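Local coordinates for protein putative acetamidase/formamidase (PDB 5UBU) that probably hydrolyses the carbon-nitrogen bond of linear amides such as acetamide or formamide and holds a pair of sodium ions, at residues Leu79-Leu84 with Ala121-Phe126; Glu154-Ser159 with Leu164-His169; His222-Asp227 with Thr233-Ala238. All coordinates share one frame; numbering follows the deposited sequence.

Contact 1: residues Leu79-Leu84 with Ala121-Phe126; sequences LKMPFL and AMIPHF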
loop_
_atom_site.group_PDB
_atom_site.type_symbol
_atom_site.label_atom_id
_atom_site.label_comp_id
_atom_site.label_asym_id
_atom_site.label_seq_id
_atom_site.Cartn_x
_atom_site.Cartn_y
_atom_site.Cartn_z
ATOM N N LEU B 79 -17.181 -6.570 -23.249
ATOM C CA LEU B 79 -17.380 -6.114 -21.869
ATOM C C LEU B 79 -16.957 -4.666 -21.680
ATOM O O LEU B 79 -16.072 -4.163 -22.381
ATOM C CB LEU B 79 -16.549 -6.976 -20.920
ATOM C CG LEU B 79 -16.752 -8.490 -20.981
ATOM C CD1 LEU B 79 -15.715 -9.186 -20.112
ATOM C CD2 LEU B 79 -18.163 -8.877 -20.570
ATOM N N LYS B 80 -17.596 -4.009 -20.714
ATOM C CA LYS B 80 -17.303 -2.620 -20.352
ATOM C C LYS B 80 -17.118 -2.629 -18.832
ATOM O O LYS B 80 -18.083 -2.821 -18.094
ATOM C CB LYS B 80 -18.464 -1.704 -20.756
ATOM C CG LYS B 80 -18.127 -0.212 -20.841
ATOM C CD LYS B 80 -19.306 0.614 -21.322
ATOM C CE LYS B 80 -19.681 0.318 -22.774
ATOM N NZ LYS B 80 -20.799 1.176 -23.239
HETATM N N MSE B 81 -15.882 -2.455 -18.360
HETATM C CA MSE B 81 -15.630 -2.434 -16.915
HETATM C C MSE B 81 -16.218 -1.158 -16.344
HETATM O O MSE B 81 -16.219 -0.138 -17.025
HETATM C CB MSE B 81 -14.135 -2.508 -16.600
HETATM C CG MSE B 81 -13.444 -3.783 -17.076
HETATM SE SE MSE B 81 -14.098 -5.389 -16.124
HETATM C CE MSE B 81 -15.114 -6.041 -17.668
ATOM N N PRO B 82 -16.724 -1.170 -15.105
ATOM C CA PRO B 82 -16.752 -2.332 -14.203
ATOM C C PRO B 82 -18.065 -3.133 -14.242
ATOM O O PRO B 82 -18.397 -3.790 -13.253
ATOM C CB PRO B 82 -16.601 -1.665 -12.837
ATOM C CG PRO B 82 -17.359 -0.372 -12.986
ATOM C CD PRO B 82 -17.280 0.030 -14.450
ATOM N N PHE B 83 -18.788 -3.103 -15.366
ATOM C CA PHE B 83 -20.065 -3.816 -15.466
ATOM C C PHE B 83 -19.933 -5.333 -15.612
ATOM O O PHE B 83 -20.060 -5.888 -16.700
ATOM C CB PHE B 83 -20.940 -3.242 -16.590
ATOM C CG PHE B 83 -21.312 -1.799 -16.393
ATOM C CD1 PHE B 83 -22.457 -1.462 -15.690
ATOM C CD2 PHE B 83 -20.521 -0.773 -16.918
ATOM C CE1 PHE B 83 -22.809 -0.128 -15.509
ATOM C CE2 PHE B 83 -20.868 0.558 -16.743
ATOM C CZ PHE B 83 -22.012 0.881 -16.032
ATOM N N LEU B 84 -19.650 -5.972 -14.482
ATOM C CA LEU B 84 -19.563 -7.417 -14.359
ATOM C C LEU B 84 -20.401 -7.791 -13.142
ATOM O O LEU B 84 -20.790 -6.927 -12.350
ATOM C CB LEU B 84 -18.129 -7.898 -14.140
ATOM C CG LEU B 84 -17.092 -7.780 -15.268
ATOM C CD1 LEU B 84 -15.769 -8.369 -14.789
ATOM C CD2 LEU B 84 -17.569 -8.497 -16.534
ATOM N N ALA B 121 -11.430 -15.878 -17.815
ATOM C CA ALA B 121 -10.966 -14.911 -18.799
ATOM C C ALA B 121 -9.918 -13.959 -18.272
ATOM O O ALA B 121 -9.886 -13.643 -17.081
ATOM C CB ALA B 121 -12.155 -14.112 -19.325
HETATM N N MSE B 122 -9.065 -13.518 -19.191
HETATM C CA MSE B 122 -8.012 -12.562 -18.908
HETATM C C MSE B 122 -8.481 -11.323 -19.599
HETATM O O MSE B 122 -8.369 -11.189 -20.811
HETATM C CB MSE B 122 -6.671 -13.019 -19.441
HETATM C CG MSE B 122 -5.941 -13.886 -18.426
HETATM SE SE MSE B 122 -4.388 -14.727 -19.336
HETATM C CE MSE B 122 -3.233 -13.159 -19.489
ATOM N N ILE B 123 -9.059 -10.423 -18.817
ATOM C CA ILE B 123 -9.591 -9.167 -19.312
ATOM C C ILE B 123 -8.478 -8.119 -19.336
ATOM O O ILE B 123 -7.762 -7.966 -18.342
ATOM C CB ILE B 123 -10.745 -8.700 -18.411
ATOM C CG1 ILE B 123 -11.817 -9.807 -18.347
ATOM C CG2 ILE B 123 -11.311 -7.375 -18.916
ATOM C CD1 ILE B 123 -12.965 -9.540 -17.400
ATOM N N PRO B 124 -8.306 -7.407 -20.465
ATOM C CA PRO B 124 -7.249 -6.397 -20.489
ATOM C C PRO B 124 -7.416 -5.333 -19.396
ATOM O O PRO B 124 -8.542 -4.900 -19.117
ATOM C CB PRO B 124 -7.387 -5.775 -21.878
ATOM C CG PRO B 124 -7.919 -6.893 -22.718
ATOM C CD PRO B 124 -8.866 -7.635 -21.811
ATOM N N HIS B 125 -6.299 -4.961 -18.773
ATOM C CA HIS B 125 -6.267 -3.956 -17.712
ATOM C C HIS B 125 -7.041 -4.367 -16.453
ATOM O O HIS B 125 -7.534 -3.517 -15.705
ATOM C CB HIS B 125 -6.743 -2.596 -18.237
ATOM C CG HIS B 125 -6.027 -2.159 -19.475
ATOM N ND1 HIS B 125 -4.729 -1.683 -19.456
ATOM C CD2 HIS B 125 -6.423 -2.133 -20.771
ATOM C CE1 HIS B 125 -4.357 -1.383 -20.687
ATOM N NE2 HIS B 125 -5.367 -1.639 -21.502
ATOM N N PHE B 126 -7.127 -5.675 -16.222
ATOM C CA PHE B 126 -7.817 -6.206 -15.053
ATOM C C PHE B 126 -7.197 -7.540 -14.636
ATOM O O PHE B 126 -7.089 -8.454 -15.435
ATOM C CB PHE B 126 -9.301 -6.347 -15.334
ATOM C CG PHE B 126 -10.105 -6.761 -14.133
ATOM C CD1 PHE B 126 -10.408 -5.838 -13.128
ATOM C CD2 PHE B 126 -10.576 -8.064 -14.006
ATOM C CE1 PHE B 126 -11.150 -6.214 -12.024
ATOM C CE2 PHE B 126 -11.329 -8.440 -12.904
ATOM C CZ PHE B 126 -11.615 -7.517 -11.907
#
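Ile-123 reaches across to Leu-79, Met-81 and Leu-84, and its side chain carries most of this purely apolar contact. At CB the chain forks. The CG2 branch leans toward the selenium of Met-81, a selenomethionine, with Ile-123 CG2 and Met-81 SE 4.4 Å apart. The other branch leaves beside the backbone N (chi1 -56°) and runs on extended through CG1, so that CD1 meets three side chains. Leu-79 CD1 lies 3.9 Å from Ile-123 CD1, its side chain crossing the isoleucine at about a right angle. Leu-84 arrives tip to tip, its CD1 4.0 Å from Ile-123 CD1. Met-81 CE approaches the same Ile-123 CD1 at 4.1 Å. Met-81 is bent at chi2 and chi3, which folds CE back to the isoleucine while SE stands above the Phe-126 ring, 4.8 Å from its centroid and 15° off the normal. Phe-126 closes a type II beta turn that starts at Ile-123, so both partners of Met-81 belong to one turn. The arrangement is a Met-aromatic contact, at a rather long distance, between two loops; the side chain of Leu-84 is about 7 Å from a bound sodium ion.

Contact 2: residues Glu154-Ser159 with Leu164-His169; sequences EKVYWS and LPYKPH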
loop_
_atom_site.group_PDB
_atom_site.type_symbol
_atom_site.label_atom_id
_atom_site.label_comp_id
_atom_site.label_asym_id
_atom_site.label_seq_id
_atom_site.Cartn_x
_atom_site.Cartn_y
_atom_site.Cartn_z
ATOM N N GLU B 154 -19.497 -32.595 -9.937
ATOM C CA GLU B 154 -18.373 -33.306 -9.356
ATOM C C GLU B 154 -17.005 -32.714 -9.730
ATOM O O GLU B 154 -16.117 -32.630 -8.882
ATOM C CB GLU B 154 -18.469 -34.764 -9.824
ATOM C CG GLU B 154 -17.580 -35.761 -9.092
ATOM C CD GLU B 154 -17.920 -37.215 -9.404
ATOM O OE1 GLU B 154 -18.945 -37.484 -10.085
ATOM O OE2 GLU B 154 -17.156 -38.101 -8.948
ATOM N N LYS B 155 -16.833 -32.305 -10.989
ATOM C CA LYS B 155 -15.530 -31.810 -11.473
ATOM C C LYS B 155 -15.578 -30.659 -12.489
ATOM O O LYS B 155 -16.590 -30.427 -13.139
ATOM C CB LYS B 155 -14.774 -32.986 -12.118
ATOM C CG LYS B 155 -14.506 -34.132 -11.141
ATOM C CD LYS B 155 -13.827 -35.350 -11.697
ATOM C CE LYS B 155 -13.606 -36.327 -10.541
ATOM N NZ LYS B 155 -13.007 -37.643 -10.919
ATOM N N VAL B 156 -14.446 -29.958 -12.600
ATOM C CA VAL B 156 -14.249 -28.839 -13.533
ATOM C C VAL B 156 -13.170 -29.314 -14.504
ATOM O O VAL B 156 -12.018 -29.495 -14.116
ATOM C CB VAL B 156 -13.803 -27.562 -12.806
ATOM C CG1 VAL B 156 -13.587 -26.425 -13.800
ATOM C CG2 VAL B 156 -14.833 -27.162 -11.746
ATOM N N TYR B 157 -13.549 -29.521 -15.764
ATOM C CA TYR B 157 -12.637 -30.059 -16.781
ATOM C C TYR B 157 -11.756 -29.000 -17.432
ATOM O O TYR B 157 -11.899 -28.696 -18.617
ATOM C CB TYR B 157 -13.451 -30.839 -17.822
ATOM C CG TYR B 157 -14.270 -31.931 -17.176
ATOM C CD1 TYR B 157 -13.698 -33.160 -16.852
ATOM C CD2 TYR B 157 -15.609 -31.727 -16.854
ATOM C CE1 TYR B 157 -14.437 -34.157 -16.238
ATOM C CE2 TYR B 157 -16.363 -32.725 -16.249
ATOM C CZ TYR B 157 -15.768 -33.936 -15.943
ATOM O OH TYR B 157 -16.502 -34.918 -15.347
ATOM N N TRP B 158 -10.817 -28.481 -16.642
ATOM C CA TRP B 158 -9.898 -27.428 -17.080
ATOM C C TRP B 158 -9.117 -27.782 -18.344
ATOM O O TRP B 158 -9.012 -26.966 -19.254
ATOM C CB TRP B 158 -8.915 -27.062 -15.956
ATOM C CG TRP B 158 -8.045 -25.913 -16.307
ATOM C CD1 TRP B 158 -6.788 -25.959 -16.836
ATOM C CD2 TRP B 158 -8.389 -24.534 -16.196
ATOM N NE1 TRP B 158 -6.321 -24.683 -17.046
ATOM C CE2 TRP B 158 -7.286 -23.790 -16.658
ATOM C CE3 TRP B 158 -9.523 -23.850 -15.745
ATOM C CZ2 TRP B 158 -7.285 -22.397 -16.682
ATOM C CZ3 TRP B 158 -9.519 -22.468 -15.758
ATOM C CH2 TRP B 158 -8.409 -21.756 -16.225
ATOM N N SER B 159 -8.554 -28.988 -18.371
ATOM C CA SER B 159 -7.775 -29.456 -19.518
ATOM C C SER B 159 -7.479 -30.953 -19.406
ATOM O O SER B 159 -7.828 -31.585 -18.411
ATOM C CB SER B 159 -6.445 -28.691 -19.600
ATOM O OG SER B 159 -5.650 -28.908 -18.442
ATOM N N LEU B 164 -10.099 -30.280 -12.087
ATOM C CA LEU B 164 -10.225 -29.711 -10.746
ATOM C C LEU B 164 -11.521 -30.127 -10.058
ATOM O O LEU B 164 -12.537 -30.347 -10.733
ATOM C CB LEU B 164 -10.195 -28.190 -10.833
ATOM C CG LEU B 164 -9.051 -27.586 -11.633
ATOM C CD1 LEU B 164 -9.205 -26.070 -11.657
ATOM C CD2 LEU B 164 -7.709 -28.038 -11.054
ATOM N N PRO B 165 -11.495 -30.251 -8.715
ATOM C CA PRO B 165 -12.741 -30.590 -8.033
ATOM C C PRO B 165 -13.724 -29.423 -8.085
ATOM O O PRO B 165 -13.320 -28.263 -8.154
ATOM C CB PRO B 165 -12.306 -30.847 -6.583
ATOM C CG PRO B 165 -10.845 -31.098 -6.646
ATOM C CD PRO B 165 -10.343 -30.283 -7.799
ATOM N N TYR B 166 -15.007 -29.746 -8.050
ATOM C CA TYR B 166 -16.067 -28.749 -8.066
ATOM C C TYR B 166 -16.284 -28.245 -6.639
ATOM O O TYR B 166 -16.860 -28.939 -5.807
ATOM C CB TYR B 166 -17.346 -29.371 -8.657
ATOM C CG TYR B 166 -18.565 -28.480 -8.662
ATOM C CD1 TYR B 166 -18.675 -27.419 -9.563
ATOM C CD2 TYR B 166 -19.642 -28.734 -7.807
ATOM C CE1 TYR B 166 -19.804 -26.604 -9.575
ATOM C CE2 TYR B 166 -20.768 -27.929 -7.818
ATOM C CZ TYR B 166 -20.842 -26.867 -8.699
ATOM O OH TYR B 166 -21.953 -26.065 -8.705
ATOM N N LYS B 167 -15.756 -27.052 -6.356
ATOM C CA LYS B 167 -15.888 -26.399 -5.049
ATOM C C LYS B 167 -16.561 -25.055 -5.298
ATOM O O LYS B 167 -15.903 -24.019 -5.316
ATOM C CB LYS B 167 -14.512 -26.187 -4.415
ATOM C CG LYS B 167 -13.747 -27.464 -4.085
ATOM C CD LYS B 167 -14.332 -28.240 -2.904
ATOM C CE LYS B 167 -14.087 -27.505 -1.591
ATOM N NZ LYS B 167 -12.620 -27.296 -1.337
ATOM N N PRO B 168 -17.880 -25.064 -5.499
ATOM C CA PRO B 168 -18.557 -23.815 -5.794
ATOM C C PRO B 168 -18.710 -22.872 -4.601
ATOM O O PRO B 168 -18.675 -23.308 -3.448
ATOM C CB PRO B 168 -19.933 -24.283 -6.263
ATOM C CG PRO B 168 -20.174 -25.502 -5.443
ATOM C CD PRO B 168 -18.834 -26.177 -5.359
ATOM N N HIS B 169 -18.846 -21.585 -4.907
ATOM C CA HIS B 169 -19.047 -20.549 -3.896
ATOM C C HIS B 169 -19.546 -19.289 -4.574
ATOM O O HIS B 169 -19.382 -19.110 -5.784
ATOM C CB HIS B 169 -17.765 -20.241 -3.131
ATOM C CG HIS B 169 -16.672 -19.687 -3.983
ATOM N ND1 HIS B 169 -15.806 -20.496 -4.688
ATOM C CD2 HIS B 169 -16.293 -18.412 -4.240
ATOM C CE1 HIS B 169 -14.949 -19.747 -5.354
ATOM N NE2 HIS B 169 -15.218 -18.476 -5.098
#
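Three backbone hydrogen bonds tie Glu-154 and Val-156 to Leu-164 and Tyr-166. Val-156 and Leu-164 form an antiparallel hydrogen-bonded pair: Val-156 N donates to Leu-164 O at 2.7 Å, and Leu-164 N returns a bond to Val-156 O at 2.9 Å. Lys-155 and Pro-165 follow as a non-hydrogen-bonded pair, with a CA-H...O contact of Lys-155 CA to Leu-164 O. The third bond, Tyr-166 N to Glu-154 O at 3.2 Å, is less well directed, since the donor sits above the carbonyl plane, 51° out of it.

The apolar contacts gather on the side of the pair where Val-156 and Leu-164 point. Val-156 CB and Leu-164 CB are 4.2 Å apart. Trp-158 CB comes up beside Leu-164 CG. With CG1 anti to the backbone N (chi1 179°), Val-156 turns its CG2 branch toward Tyr-166 and meets that ring at its edge, Val-156 CG2 lying 4.4 Å from Tyr-166 CD1. One face of the Tyr-166 ring carries Pro-168 CD near the rim.

The polar ends of the aromatic residues are engaged elsewhere: Tyr-166 OH bonds to Met-109 O, and Trp-158 NE1 to Asp-298 of the second subunit, while the Trp-158 ring makes a cation-pi contact with Arg-147.

Across this hairpin the polar bonds between the two segments are thus all backbone to backbone and the side chains add apolar packing, while the longer-range polar bonds link the hairpin to strand 101-111 and to the second subunit.

Contact 3: residues His222-Asp227 with Thr233-Ala238; sequences HACQGD and TAVEFA. With NA (sodium ion), chain G.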
loop_
_atom_site.group_PDB
_atom_site.type_symbol
_atom_site.label_atom_id
_atom_site.label_comp_id
_atom_site.label_asym_id
_atom_site.label_seq_id
_atom_site.Cartn_x
_atom_site.Cartn_y
_atom_site.Cartn_z
ATOM N N HIS B 222 -19.013 -19.136 -8.611
ATOM C CA HIS B 222 -17.732 -19.668 -9.089
ATOM C C HIS B 222 -17.705 -21.171 -8.894
ATOM O O HIS B 222 -18.096 -21.655 -7.845
ATOM C CB HIS B 222 -16.522 -19.109 -8.336
ATOM C CG HIS B 222 -16.315 -17.643 -8.490
ATOM N ND1 HIS B 222 -15.791 -16.867 -7.486
ATOM C CD2 HIS B 222 -16.600 -16.802 -9.510
ATOM C CE1 HIS B 222 -15.712 -15.615 -7.901
ATOM N NE2 HIS B 222 -16.206 -15.545 -9.122
ATOM N N ALA B 223 -17.237 -21.903 -9.900
ATOM C CA ALA B 223 -17.134 -23.366 -9.805
ATOM C C ALA B 223 -15.926 -23.752 -8.958
ATOM O O ALA B 223 -15.854 -24.858 -8.440
ATOM C CB ALA B 223 -17.032 -23.988 -11.189
ATOM N N CYS B 224 -14.980 -22.823 -8.851
ATOM C CA CYS B 224 -13.756 -22.993 -8.069
ATOM C C CYS B 224 -13.034 -21.658 -8.075
ATOM O O CYS B 224 -13.377 -20.797 -8.877
ATOM C CB CYS B 224 -12.868 -24.078 -8.689
ATOM S SG CYS B 224 -12.550 -23.839 -10.459
ATOM N N GLN B 225 -12.060 -21.472 -7.183
ATOM C CA GLN B 225 -11.275 -20.229 -7.141
ATOM C C GLN B 225 -10.037 -20.353 -6.272
ATOM O O GLN B 225 -10.088 -20.920 -5.178
ATOM C CB GLN B 225 -12.094 -19.040 -6.619
ATOM C CG GLN B 225 -11.328 -17.713 -6.581
ATOM C CD GLN B 225 -12.060 -16.622 -5.849
ATOM O OE1 GLN B 225 -13.223 -16.340 -6.121
ATOM N NE2 GLN B 225 -11.368 -15.982 -4.927
ATOM N N GLY B 226 -8.941 -19.767 -6.756
ATOM C CA GLY B 226 -7.696 -19.753 -6.016
ATOM C C GLY B 226 -7.662 -18.557 -5.068
ATOM O O GLY B 226 -8.455 -17.610 -5.198
ATOM N N ASP B 227 -6.754 -18.608 -4.096
ATOM C CA ASP B 227 -6.604 -17.526 -3.139
ATOM C C ASP B 227 -6.055 -16.325 -3.900
ATOM O O ASP B 227 -4.970 -16.388 -4.479
ATOM C CB ASP B 227 -5.658 -17.927 -2.000
ATOM C CG ASP B 227 -6.189 -19.090 -1.164
ATOM O OD1 ASP B 227 -7.370 -19.482 -1.328
ATOM O OD2 ASP B 227 -5.421 -19.608 -0.320
ATOM N N THR B 233 -10.371 -13.411 -12.882
ATOM C CA THR B 233 -11.594 -14.217 -12.854
ATOM C C THR B 233 -11.342 -15.649 -12.404
ATOM O O THR B 233 -10.254 -16.192 -12.564
ATOM C CB THR B 233 -12.260 -14.309 -14.259
ATOM O OG1 THR B 233 -11.465 -15.114 -15.137
ATOM C CG2 THR B 233 -12.460 -12.935 -14.877
ATOM N N ALA B 234 -12.383 -16.251 -11.853
ATOM C CA ALA B 234 -12.361 -17.632 -11.419
ATOM C C ALA B 234 -13.054 -18.372 -12.560
ATOM O O ALA B 234 -12.991 -17.916 -13.703
ATOM C CB ALA B 234 -13.138 -17.774 -10.125
ATOM N N VAL B 235 -13.660 -19.524 -12.279
ATOM C CA VAL B 235 -14.424 -20.236 -13.305
ATOM C C VAL B 235 -15.849 -19.728 -13.085
ATOM O O VAL B 235 -16.576 -20.234 -12.243
ATOM C CB VAL B 235 -14.309 -21.776 -13.207
ATOM C CG1 VAL B 235 -15.289 -22.451 -14.158
ATOM C CG2 VAL B 235 -12.877 -22.214 -13.507
ATOM N N GLU B 236 -16.209 -18.698 -13.848
ATOM C CA GLU B 236 -17.512 -18.049 -13.760
ATOM C C GLU B 236 -18.601 -18.902 -14.406
ATOM O O GLU B 236 -18.431 -19.364 -15.548
ATOM C CB GLU B 236 -17.463 -16.720 -14.518
ATOM C CG GLU B 236 -16.286 -15.805 -14.193
ATOM C CD GLU B 236 -16.260 -15.326 -12.761
ATOM O OE1 GLU B 236 -15.169 -14.895 -12.315
ATOM O OE2 GLU B 236 -17.311 -15.371 -12.083
ATOM N N PHE B 237 -19.729 -19.092 -13.716
ATOM C CA PHE B 237 -20.819 -19.897 -14.288
ATOM C C PHE B 237 -22.205 -19.495 -13.768
ATOM O O PHE B 237 -22.337 -18.816 -12.754
ATOM C CB PHE B 237 -20.562 -21.411 -14.077
ATOM C CG PHE B 237 -20.890 -21.924 -12.691
ATOM C CD1 PHE B 237 -20.238 -21.450 -11.573
ATOM C CD2 PHE B 237 -21.808 -22.953 -12.522
ATOM C CE1 PHE B 237 -20.540 -21.945 -10.306
ATOM C CE2 PHE B 237 -22.095 -23.457 -11.251
ATOM C CZ PHE B 237 -21.452 -22.952 -10.149
ATOM N N ALA B 238 -23.223 -19.902 -14.526
ATOM C CA ALA B 238 -24.612 -19.673 -14.199
ATOM C C ALA B 238 -24.990 -20.834 -13.278
ATOM O O ALA B 238 -24.675 -21.986 -13.590
ATOM C CB ALA B 238 -25.456 -19.670 -15.460
HETATM NA NA NA G . -16.356 -13.857 -10.724
#
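Ala-223 and Val-235 meet at the apolar centre, with CB of Ala-223 3.8 Å from CG1 of Val-235. The other branch, Val-235 CG2, touches Cys-224 SG at 3.5 Å. Phe-237 lays one face of its ring over Ala-223 CB and turns an edge to the backbone of His-222; its CG stands between the backbone N and the carbonyl carbon (chi1 79°), which brings the ring over 222-227. Further along, Ala-234 CB makes a CH-pi contact over the centre of the His-222 ring, 3.6 Å from the centroid, and also touches Gln-225 CB.

The backbones join as an antiparallel bridge, in which His-222, the last residue of strand 214-222, and Glu-236 are a non-hydrogen-bonded pair. Beside it Ala-223 N donates to Val-235 O at 3.0 Å.

Because the paired side chains project to the same side, His-222 and Glu-236 run side by side into a sodium site, ring and carboxylate planes 75° apart. Sodium is held by His-222 NE2 at 2.3 Å and by both carboxylate oxygens, Glu-236 OE1 and OE2, each at 2.2 Å. Asp-220 also binds this ion and the neighbouring sodium. A second-shell bond steadies the glutamate: Ala-234 N reaches Glu-236 OE1 at 3.1 Å from above the carboxylate plane.

How the contacts relate
From the N terminus the contacts follow in series, none nested in or crossing another. Contact 1 closes the long, strand-rich excursion between the loop after helix 75-78 and the end of strand 117-122. Contact 2 closes a short hairpin, 155-157 with 164-165, at the edge of the sheet that also contains 117-122. Contact 3 closes the loop joining strand 214-222 to 236-237 at the metal site. It links to both others: Thr-233 OG1 probably bonds to Ala-121 N of contact 1, and His-222 N and Ala-223 O probably bond to His-169 O and Lys-167 N of contact 2. Contacts 1 and 2, with centres 23 Å apart, do not touch.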